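Local coordinates for virulence protein STM3117 (Salmonella enterica subsp. enterica serovar Typhimurium, PDB 3HUH), which promotes replication of the bacterium inside host macrophages and may take part in making or modifying the peptidoglycan layer of the cell wall, at residues V50-K53 with K57-I60; R39-E42 with G46-A49; Y129-D132 with N136-E139; P115-G120 with E124-Y129. One frame throughout, in Å; residues are numbered along the deposited sequence.

In the fold
The chain carries the paired beta-alpha-beta-beta-beta modules of the VOC fold, one four-stranded sheet each. From the N terminus, contact 2 comes first, where helix 34-43 ends and the chain turns back past it into strand 48-52. Contact 1 follows at once, closing the hairpin of strands 48-52 and 56-61 in the first sheet. Much later contact 4 closes the hairpin of strands 116-120 and 123-131, and contact 3, sharing Y129 with it, the next hairpin onto strand 137-142, both in the second sheet. The four loops are in series, neither nesting nor crossing. Contacts 1 and 4 lie on opposite sides of the chain's centre, about 29 Å apart between centres, while Y41 OH hydrogen-bonds D132, joining contact 2 to contact 3.

Contact 1 of 4, residues V50-K53 with K57-I60; sequences VTFK and KALI
V50 and A58 are joined by a reciprocal pair of backbone hydrogen bonds, V50 N to A58 O at 2.9 Å and A58 N to V50 O at 3.1 Å. V50 O has a further neighbour, since the CA-H of K57 also points at it, with K57 CA 3.4 Å from V50 O. One step on, T51 and K57 form a non-hydrogen-bonded antiparallel pair. This is the turn end of a beta hairpin between strands 48-52 and 56-61, in the first of the two sheets of the VOC fold; strand 48-52 is outermost in that sheet within the chain, and 56-61 continues the sheet by bonding K57 to L68 and L59 to I66 on strand 64-70.

The apolar contacts collect on the side that carries V50 and A58. V50 reaches I60 with both methyls, the two side chains roughly perpendicular and V50 CG1 coming within 3.8 Å of I60 CG1. The F52 ring folds back to the same group: chi1 of 68° sets its CG between the backbone N and the carbonyl carbon, which brings F52 CE2 to 3.6 Å from A58 CB. K57 O lies at the ring's edge, near its plane. Elsewhere the same ring makes a cation-pi contact with K65 and packs on T119 of the second subunit.

Polar side chains meet on the other side of the sheet. K57, bent at chi2 and chi4, runs alongside T51 in the same direction and leaves its NZ 3.5 Å from T51 OG1, a long approach.

Contact 2 of 4, residues R39-E42 with G46-A49; sequences RFYE and GFSA
E42 O, near the end of the helix, is approached by three groups: a weak hydrogen bond from G46 N at 3.1 Å, the CA-H of G46, and a water that donates to it. That water also donates to F47 O, at 2.8 Å, and so ties the helix to the chain leaving it. G46, with its positive phi, is where the backbone turns out of the helical path, and the turn lets F47 N reach back six residues to Y41 O at 2.9 Å.

The carboxylate of E42 makes a second link. Its CG stands anti to the carbonyl carbon (chi1 -71°) and the chain is extended beyond it, carrying OE2 past F47 O to A49 N. This bond, 2.9 Å from A49 N to E42 OE2, is nearly straight at 168° and meets the oxygen on its anti side, somewhat out of the carboxylate plane. The methyl of A49 lies beside the same oxygen.

The rings of Y41 and F47 run alongside each other from the backbone. Their planes are only 23° apart, but displaced until little of one ring faces the other; the touch is Y41 CD2 against F47 CE2, 3.5 Å.

Both rings rest on L59 of strand 56-61. F47 also stacks on F61, meets F91 of strand 88-93 edge to face and packs on I21 of the second subunit, while Y41 OH bonds to D132 beyond strand 123-131.

Contact 3 of 4, residues Y129-D132 with N136-E139; sequences YIRD and NLIE
I130 and I138 exchange two nearly straight backbone hydrogen bonds, I130 N to I138 O at 2.9 Å and I138 N to I130 O at 2.8 Å, and D132 N adds a third to N136 O. I138 O and N136 O also receive the CA-H groups of Y129 and R131. At the end of the strands the side chain of D132 takes over: its OD1 accepts N136 N at 2.9 Å, from above the carboxylate plane, and also D134 N, as in an Asx turn. D132 OD2 bonds to Y41 OH, so one carboxylate links the turn to helix 34-43.

The whole is an antiparallel hairpin whose strands, 123-131 and 137-142, are joined by the loop 132-136. These are the two inner strands of their four-stranded mixed sheet, the second sheet of the VOC fold.

Carbon contacts run along the side bearing Y129, R131, L137 and E139. E139, its chain fully extended, lies beside the Y129 ring and sets CG over one face in a CH-pi contact, 4.0 Å from the ring centroid, with carboxylate and ring planes 24° apart. L137 CD2 touches Y129 CD1 at 3.8 Å, while L137 CD1 lies over a face of the R131 guanidinium.

The polar ends of Y129, E139 and R131 are held elsewhere: Y129 OH by R118, E139 OE2 by S127 OG, and R131 NH2 by K78 O of the second subunit. On the other side of the sheet, I130 CG1 packs on I138 CB at 3.9 Å.

Contact 4 of 4, residues P115-G120 with E124-Y129; sequences PVERTG and EIMSIY
R118 runs roughly perpendicular to the side chain of Y129, with guanidinium and ring planes 67° apart. A bend at chi2 (-58°) turns the arginine so that its NE comes to the edge of the ring, near the ring plane, and donates a hydrogen bond, R118 NE to Y129 OH at 2.8 Å. V116 CG1 lies over one face of the guanidinium, toward its rim, and R118 NH2 makes a salt bridge with E113. The CG of R118 passes S127 OG, which is itself bonded to S141 and E139, while R118 CB rests on I125 CG1. Beyond it the branches of I125 lie against the CA of G120.

The other side of the sheet carries M126, E117 and E124. M126 is folded at chi2 and chi3, which lays SD against the backbone of V116, 3.5 Å from V116 C, and ends CE beside E117 CG. P115, which follows a cis peptide bond, meets M126 CG with its CB, and I128 CD1 reaches its ring nitrogen. M126 and I128 go on to helix 97-106.

The backbones form the antiparallel hairpin of strands 116-120 and 123-131 in the second sheet of the VOC fold, laced by four bonds, two between V116 and S127 and two between R118 and I125.

The side chains of E117 and E124 slant across each other, their carboxylate planes 78° apart, with E117 OE1 only 2.6 Å from E124 OE2. Two ionised carboxylates this close would repel, so the approach may well raise the pKa of one of them.

Contact 1 of 4, residues V50-K53 with K57-I60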
loop_
_atom_site.group_PDB
_atom_site.type_symbol
_atom_site.label_atom_id
_atom_site.label_comp_id
_atom_site.label_asym_id
_atom_site.label_seq_id
_atom_site.Cartn_x
_atom_site.Cartn_y
_atom_site.Cartn_z
ATOM N N VAL A 50 -10.996 -7.046 11.657
ATOM C CA VAL A 50 -10.679 -8.212 12.479
ATOM C C VAL A 50 -9.628 -7.822 13.505
ATOM O O VAL A 50 -9.017 -6.754 13.409
ATOM C CB VAL A 50 -10.101 -9.381 11.656
ATOM C CG1 VAL A 50 -11.109 -9.846 10.623
ATOM C CG2 VAL A 50 -8.789 -8.963 11.004
ATOM N N THR A 51 -9.425 -8.697 14.483
ATOM C CA THR A 51 -8.440 -8.468 15.528
ATOM C C THR A 51 -7.465 -9.636 15.517
ATOM O O THR A 51 -7.872 -10.789 15.674
ATOM C CB THR A 51 -9.105 -8.386 16.916
ATOM O OG1 THR A 51 -10.090 -7.349 16.915
ATOM C CG2 THR A 51 -8.064 -8.083 17.993
ATOM N N PHE A 52 -6.186 -9.339 15.312
ATOM C CA PHE A 52 -5.153 -10.364 15.292
ATOM C C PHE A 52 -4.110 -10.043 16.357
ATOM O O PHE A 52 -4.079 -8.932 16.888
ATOM C CB PHE A 52 -4.507 -10.453 13.901
ATOM C CG PHE A 52 -3.687 -9.253 13.523
ATOM C CD1 PHE A 52 -2.307 -9.269 13.675
ATOM C CD2 PHE A 52 -4.291 -8.117 12.983
ATOM C CE1 PHE A 52 -1.530 -8.181 13.295
ATOM C CE2 PHE A 52 -3.521 -7.016 12.596
ATOM C CZ PHE A 52 -2.136 -7.051 12.753
ATOM N N LYS A 53 -3.258 -11.014 16.668
ATOM C CA LYS A 53 -2.242 -10.823 17.693
ATOM C C LYS A 53 -2.887 -10.298 18.973
ATOM O O LYS A 53 -2.360 -9.401 19.628
ATOM C CB LYS A 53 -1.161 -9.853 17.212
ATOM C CG LYS A 53 0.129 -10.530 16.768
ATOM C CD LYS A 53 -0.099 -11.492 15.613
ATOM C CE LYS A 53 1.192 -12.198 15.219
ATOM N NZ LYS A 53 1.686 -13.129 16.275
ATOM N N LYS A 57 -5.729 -4.371 15.147
ATOM C CA LYS A 57 -6.797 -4.288 14.158
ATOM C C LYS A 57 -6.316 -4.301 12.716
ATOM O O LYS A 57 -5.261 -3.744 12.386
ATOM C CB LYS A 57 -7.624 -3.017 14.365
ATOM C CG LYS A 57 -8.513 -3.024 15.594
ATOM C CD LYS A 57 -7.728 -2.916 16.872
ATOM C CE LYS A 57 -8.681 -2.889 18.054
ATOM N NZ LYS A 57 -9.492 -4.139 18.142
ATOM N N ALA A 58 -7.105 -4.944 11.862
ATOM C CA ALA A 58 -6.821 -5.009 10.438
ATOM C C ALA A 58 -8.140 -4.961 9.680
ATOM O O ALA A 58 -9.212 -5.226 10.238
ATOM C CB ALA A 58 -6.065 -6.283 10.098
ATOM N N LEU A 59 -8.049 -4.594 8.412
ATOM C CA LEU A 59 -9.206 -4.518 7.538
ATOM C C LEU A 59 -8.925 -5.489 6.410
ATOM O O LEU A 59 -7.962 -5.327 5.658
ATOM C CB LEU A 59 -9.372 -3.103 6.986
ATOM C CG LEU A 59 -9.830 -2.069 8.021
ATOM C CD1 LEU A 59 -9.549 -0.673 7.503
ATOM C CD2 LEU A 59 -11.314 -2.264 8.328
ATOM N N ILE A 60 -9.762 -6.515 6.327
ATOM C CA ILE A 60 -9.643 -7.554 5.320
ATOM C C ILE A 60 -10.425 -7.217 4.054
ATOM O O ILE A 60 -11.552 -6.735 4.128
ATOM C CB ILE A 60 -10.204 -8.897 5.863
ATOM C CG1 ILE A 60 -9.543 -9.242 7.201
ATOM C CG2 ILE A 60 -10.048 -9.993 4.828
ATOM C CD1 ILE A 60 -8.039 -9.324 7.148
#

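Contact 2 of 4, residues R39-E42 with G46-A49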
loop_
_atom_site.group_PDB
_atom_site.type_symbol
_atom_site.label_atom_id
_atom_site.label_comp_id
_atom_site.label_asym_id
_atom_site.label_seq_id
_atom_site.Cartn_x
_atom_site.Cartn_y
_atom_site.Cartn_z
ATOM N N ARG A 39 -14.911 2.318 10.857
ATOM C CA ARG A 39 -16.257 2.630 10.391
ATOM C C ARG A 39 -16.272 3.063 8.927
ATOM O O ARG A 39 -17.140 2.650 8.159
ATOM C CB ARG A 39 -16.896 3.709 11.268
ATOM C CG ARG A 39 -17.519 3.171 12.546
ATOM C CD ARG A 39 -18.395 4.226 13.220
ATOM N NE ARG A 39 -19.326 3.637 14.182
ATOM C CZ ARG A 39 -18.965 3.010 15.298
ATOM N NH1 ARG A 39 -17.681 2.881 15.611
ATOM N NH2 ARG A 39 -19.894 2.511 16.105
ATOM N N PHE A 40 -15.303 3.882 8.535
ATOM C CA PHE A 40 -15.223 4.347 7.154
ATOM C C PHE A 40 -14.967 3.198 6.173
ATOM O O PHE A 40 -15.717 3.017 5.206
ATOM C CB PHE A 40 -14.108 5.386 7.003
ATOM C CG PHE A 40 -13.893 5.839 5.582
ATOM C CD1 PHE A 40 -14.742 6.778 5.000
ATOM C CD2 PHE A 40 -12.849 5.315 4.819
ATOM C CE1 PHE A 40 -14.550 7.194 3.678
ATOM C CE2 PHE A 40 -12.647 5.721 3.493
ATOM C CZ PHE A 40 -13.500 6.665 2.921
ATOM N N TYR A 41 -13.921 2.412 6.421
ATOM C CA TYR A 41 -13.605 1.323 5.504
ATOM C C TYR A 41 -14.663 0.229 5.447
ATOM O O TYR A 41 -14.882 -0.372 4.392
ATOM C CB TYR A 41 -12.212 0.745 5.811
ATOM C CG TYR A 41 -11.104 1.660 5.326
ATOM C CD1 TYR A 41 -10.582 2.657 6.148
ATOM C CD2 TYR A 41 -10.630 1.578 4.013
ATOM C CE1 TYR A 41 -9.619 3.555 5.680
ATOM C CE2 TYR A 41 -9.671 2.476 3.531
ATOM C CZ TYR A 41 -9.172 3.461 4.366
ATOM O OH TYR A 41 -8.248 4.360 3.875
ATOM N N GLU A 42 -15.335 -0.032 6.562
ATOM C CA GLU A 42 -16.384 -1.041 6.538
ATOM C C GLU A 42 -17.633 -0.518 5.823
ATOM O O GLU A 42 -18.131 -1.153 4.897
ATOM C CB GLU A 42 -16.760 -1.487 7.954
ATOM C CG GLU A 42 -15.698 -2.325 8.650
ATOM C CD GLU A 42 -16.255 -3.123 9.823
ATOM O OE1 GLU A 42 -17.047 -2.563 10.613
ATOM O OE2 GLU A 42 -15.894 -4.311 9.962
ATOM N N GLY A 46 -16.623 -1.383 2.171
ATOM C CA GLY A 46 -17.065 -2.752 2.372
ATOM C C GLY A 46 -16.032 -3.710 2.928
ATOM O O GLY A 46 -16.186 -4.929 2.806
ATOM N N PHE A 47 -14.971 -3.185 3.532
ATOM C CA PHE A 47 -13.946 -4.051 4.120
ATOM C C PHE A 47 -14.480 -4.678 5.411
ATOM O O PHE A 47 -15.525 -4.269 5.925
ATOM C CB PHE A 47 -12.683 -3.247 4.446
ATOM C CG PHE A 47 -11.952 -2.720 3.236
ATOM C CD1 PHE A 47 -12.386 -3.004 1.943
ATOM C CD2 PHE A 47 -10.809 -1.948 3.400
ATOM C CE1 PHE A 47 -11.680 -2.522 0.834
ATOM C CE2 PHE A 47 -10.099 -1.462 2.298
ATOM C CZ PHE A 47 -10.535 -1.752 1.013
ATOM N N SER A 48 -13.757 -5.657 5.942
ATOM C CA SER A 48 -14.170 -6.325 7.176
ATOM C C SER A 48 -13.075 -6.240 8.232
ATOM O O SER A 48 -11.963 -6.719 8.017
ATOM C CB SER A 48 -14.502 -7.795 6.910
ATOM O OG SER A 48 -15.574 -7.920 5.992
ATOM N N ALA A 49 -13.392 -5.639 9.374
ATOM C CA ALA A 49 -12.413 -5.498 10.447
ATOM C C ALA A 49 -12.239 -6.770 11.271
ATOM O O ALA A 49 -13.203 -7.493 11.540
ATOM C CB ALA A 49 -12.799 -4.329 11.368
HETATM O O HOH W 1 -18.333 -4.213 5.844
#

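Contact 3 of 4, residues Y129-D132 with N136-E139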
loop_
_atom_site.group_PDB
_atom_site.type_symbol
_atom_site.label_atom_id
_atom_site.label_comp_id
_atom_site.label_asym_id
_atom_site.label_seq_id
_atom_site.Cartn_x
_atom_site.Cartn_y
_atom_site.Cartn_z
ATOM N N TYR A 129 -11.997 9.448 -6.877
ATOM C CA TYR A 129 -11.168 9.705 -5.703
ATOM C C TYR A 129 -11.947 10.260 -4.526
ATOM O O TYR A 129 -12.781 11.152 -4.687
ATOM C CB TYR A 129 -10.072 10.723 -6.022
ATOM C CG TYR A 129 -9.071 10.324 -7.077
ATOM C CD1 TYR A 129 -7.806 9.856 -6.719
ATOM C CD2 TYR A 129 -9.360 10.476 -8.432
ATOM C CE1 TYR A 129 -6.847 9.561 -7.686
ATOM C CE2 TYR A 129 -8.410 10.184 -9.407
ATOM C CZ TYR A 129 -7.154 9.730 -9.027
ATOM O OH TYR A 129 -6.199 9.478 -9.981
ATOM N N ILE A 130 -11.663 9.729 -3.342
ATOM C CA ILE A 130 -12.278 10.208 -2.106
ATOM C C ILE A 130 -11.174 10.216 -1.056
ATOM O O ILE A 130 -10.037 9.823 -1.334
ATOM C CB ILE A 130 -13.442 9.302 -1.617
ATOM C CG1 ILE A 130 -12.950 7.867 -1.400
ATOM C CG2 ILE A 130 -14.585 9.339 -2.624
ATOM C CD1 ILE A 130 -13.999 6.931 -0.851
ATOM N N ARG A 131 -11.491 10.679 0.144
ATOM C CA ARG A 131 -10.506 10.702 1.210
ATOM C C ARG A 131 -11.047 9.994 2.431
ATOM O O ARG A 131 -12.249 10.041 2.703
ATOM C CB ARG A 131 -10.138 12.135 1.592
ATOM C CG ARG A 131 -9.281 12.833 0.559
ATOM C CD ARG A 131 -8.763 14.166 1.054
ATOM N NE ARG A 131 -8.111 14.890 -0.032
ATOM C CZ ARG A 131 -6.934 14.567 -0.555
ATOM N NH1 ARG A 131 -6.253 13.529 -0.082
ATOM N NH2 ARG A 131 -6.447 15.270 -1.570
ATOM N N ASP A 132 -10.165 9.328 3.168
ATOM C CA ASP A 132 -10.611 8.652 4.371
ATOM C C ASP A 132 -10.570 9.657 5.524
ATOM O O ASP A 132 -10.203 10.815 5.325
ATOM C CB ASP A 132 -9.779 7.378 4.636
ATOM C CG ASP A 132 -8.388 7.649 5.188
ATOM O OD1 ASP A 132 -7.966 8.816 5.317
ATOM O OD2 ASP A 132 -7.706 6.649 5.502
ATOM N N ASN A 136 -6.116 10.406 3.833
ATOM C CA ASN A 136 -5.455 9.550 2.857
ATOM C C ASN A 136 -6.272 9.623 1.571
ATOM O O ASN A 136 -7.507 9.710 1.610
ATOM C CB ASN A 136 -5.413 8.097 3.340
ATOM C CG ASN A 136 -4.569 7.916 4.594
ATOM O OD1 ASN A 136 -4.998 7.276 5.555
ATOM N ND2 ASN A 136 -3.369 8.468 4.585
ATOM N N LEU A 137 -5.590 9.606 0.432
ATOM C CA LEU A 137 -6.288 9.650 -0.846
ATOM C C LEU A 137 -6.623 8.222 -1.253
ATOM O O LEU A 137 -5.738 7.357 -1.315
ATOM C CB LEU A 137 -5.417 10.306 -1.916
ATOM C CG LEU A 137 -6.085 10.474 -3.287
ATOM C CD1 LEU A 137 -7.257 11.450 -3.185
ATOM C CD2 LEU A 137 -5.059 10.969 -4.287
ATOM N N ILE A 138 -7.901 7.977 -1.513
ATOM C CA ILE A 138 -8.352 6.653 -1.916
ATOM C C ILE A 138 -8.913 6.724 -3.328
ATOM O O ILE A 138 -9.887 7.427 -3.590
ATOM C CB ILE A 138 -9.440 6.120 -0.962
ATOM C CG1 ILE A 138 -8.921 6.134 0.482
ATOM C CG2 ILE A 138 -9.855 4.718 -1.385
ATOM C CD1 ILE A 138 -7.644 5.340 0.709
ATOM N N GLU A 139 -8.270 5.994 -4.230
ATOM C CA GLU A 139 -8.656 5.938 -5.630
ATOM C C GLU A 139 -9.372 4.606 -5.833
ATOM O O GLU A 139 -8.778 3.548 -5.640
ATOM C CB GLU A 139 -7.394 6.016 -6.507
ATOM C CG GLU A 139 -7.637 6.057 -8.017
ATOM C CD GLU A 139 -6.343 6.054 -8.832
ATOM O OE1 GLU A 139 -5.251 6.166 -8.231
ATOM O OE2 GLU A 139 -6.414 5.945 -10.080
#

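Contact 4 of 4, residues P115-G120 with E124-Y129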
loop_
_atom_site.group_PDB
_atom_site.type_symbol
_atom_site.label_atom_id
_atom_site.label_comp_id
_atom_site.label_asym_id
_atom_site.label_seq_id
_atom_site.Cartn_x
_atom_site.Cartn_y
_atom_site.Cartn_z
ATOM N N PRO A 115 -15.570 10.715 -12.093
ATOM C CA PRO A 115 -14.752 9.660 -12.701
ATOM C C PRO A 115 -13.851 10.164 -13.828
ATOM O O PRO A 115 -14.274 10.953 -14.678
ATOM C CB PRO A 115 -15.794 8.654 -13.181
ATOM C CG PRO A 115 -16.961 9.529 -13.528
ATOM C CD PRO A 115 -17.001 10.497 -12.370
ATOM N N VAL A 116 -12.600 9.713 -13.819
ATOM C CA VAL A 116 -11.630 10.117 -14.825
ATOM C C VAL A 116 -10.726 8.947 -15.184
ATOM O O VAL A 116 -10.407 8.106 -14.339
ATOM C CB VAL A 116 -10.748 11.280 -14.320
ATOM C CG1 VAL A 116 -9.829 11.759 -15.433
ATOM C CG2 VAL A 116 -11.620 12.424 -13.841
ATOM N N GLU A 117 -10.320 8.901 -16.445
ATOM C CA GLU A 117 -9.458 7.843 -16.950
ATOM C C GLU A 117 -8.048 7.967 -16.381
ATOM O O GLU A 117 -7.484 9.057 -16.337
ATOM C CB GLU A 117 -9.398 7.918 -18.478
ATOM C CG GLU A 117 -10.762 7.885 -19.152
ATOM C CD GLU A 117 -10.670 8.016 -20.658
ATOM O OE1 GLU A 117 -9.864 7.283 -21.270
ATOM O OE2 GLU A 117 -11.405 8.850 -21.232
ATOM N N ARG A 118 -7.487 6.846 -15.941
ATOM C CA ARG A 118 -6.133 6.832 -15.395
ATOM C C ARG A 118 -5.412 5.603 -15.921
ATOM O O ARG A 118 -6.001 4.772 -16.608
ATOM C CB ARG A 118 -6.158 6.777 -13.862
ATOM C CG ARG A 118 -6.809 7.964 -13.173
ATOM C CD ARG A 118 -6.145 9.275 -13.541
ATOM N NE ARG A 118 -6.473 10.335 -12.589
ATOM C CZ ARG A 118 -6.491 11.627 -12.894
ATOM N NH1 ARG A 118 -6.205 12.018 -14.127
ATOM N NH2 ARG A 118 -6.782 12.528 -11.965
ATOM N N THR A 119 -4.132 5.478 -15.590
ATOM C CA THR A 119 -3.359 4.330 -16.035
ATOM C C THR A 119 -3.207 3.333 -14.897
ATOM O O THR A 119 -2.615 3.644 -13.868
ATOM C CB THR A 119 -1.958 4.747 -16.501
ATOM O OG1 THR A 119 -1.263 5.377 -15.419
ATOM C CG2 THR A 119 -2.055 5.715 -17.664
ATOM N N GLY A 120 -3.756 2.139 -15.083
ATOM C CA GLY A 120 -3.652 1.116 -14.062
ATOM C C GLY A 120 -2.367 0.336 -14.248
ATOM O O GLY A 120 -1.635 0.549 -15.217
ATOM N N GLU A 124 -5.808 0.582 -18.800
ATOM C CA GLU A 124 -6.564 1.782 -18.467
ATOM C C GLU A 124 -7.675 1.492 -17.460
ATOM O O GLU A 124 -8.312 0.433 -17.491
ATOM C CB GLU A 124 -7.156 2.402 -19.742
ATOM C CG GLU A 124 -7.836 3.753 -19.531
ATOM C CD GLU A 124 -8.353 4.371 -20.825
ATOM O OE1 GLU A 124 -9.160 3.714 -21.520
ATOM O OE2 GLU A 124 -7.954 5.515 -21.145
ATOM N N ILE A 125 -7.888 2.437 -16.550
ATOM C CA ILE A 125 -8.926 2.303 -15.537
ATOM C C ILE A 125 -9.718 3.605 -15.426
ATOM O O ILE A 125 -9.241 4.666 -15.837
ATOM C CB ILE A 125 -8.316 1.995 -14.138
ATOM C CG1 ILE A 125 -7.380 3.134 -13.714
ATOM C CG2 ILE A 125 -7.566 0.665 -14.172
ATOM C CD1 ILE A 125 -6.695 2.907 -12.356
ATOM N N MET A 126 -10.934 3.517 -14.895
ATOM C CA MET A 126 -11.756 4.707 -14.671
ATOM C C MET A 126 -11.695 4.861 -13.160
ATOM O O MET A 126 -12.061 3.944 -12.430
ATOM C CB MET A 126 -13.205 4.493 -15.114
ATOM C CG MET A 126 -14.064 5.778 -15.069
ATOM S SD MET A 126 -13.491 7.118 -16.186
ATOM C CE MET A 126 -12.941 6.157 -17.516
ATOM N N SER A 127 -11.234 6.017 -12.695
ATOM C CA SER A 127 -11.072 6.238 -11.262
ATOM C C SER A 127 -11.921 7.329 -10.638
ATOM O O SER A 127 -12.215 8.347 -11.261
ATOM C CB SER A 127 -9.612 6.570 -10.948
ATOM O OG SER A 127 -8.729 5.551 -11.371
ATOM N N ILE A 128 -12.286 7.098 -9.383
ATOM C CA ILE A 128 -13.038 8.058 -8.596
ATOM C C ILE A 128 -12.175 8.215 -7.344
ATOM O O ILE A 128 -11.648 7.229 -6.826
ATOM C CB ILE A 128 -14.446 7.522 -8.241
ATOM C CG1 ILE A 128 -15.276 8.634 -7.594
ATOM C CG2 ILE A 128 -14.340 6.315 -7.335
ATOM C CD1 ILE A 128 -15.566 9.793 -8.533
ATOM N N TYR A 129 -11.997 9.448 -6.877
ATOM C CA TYR A 129 -11.168 9.705 -5.703
ATOM C C TYR A 129 -11.947 10.260 -4.526
ATOM O O TYR A 129 -12.781 11.152 -4.687
ATOM C CB TYR A 129 -10.072 10.723 -6.022
ATOM C CG TYR A 129 -9.071 10.324 -7.077
ATOM C CD1 TYR A 129 -7.806 9.856 -6.719
ATOM C CD2 TYR A 129 -9.360 10.476 -8.432
ATOM C CE1 TYR A 129 -6.847 9.561 -7.686
ATOM C CE2 TYR A 129 -8.410 10.184 -9.407
ATOM C CZ TYR A 129 -7.154 9.730 -9.027
ATOM O OH TYR A 129 -6.199 9.478 -9.981
#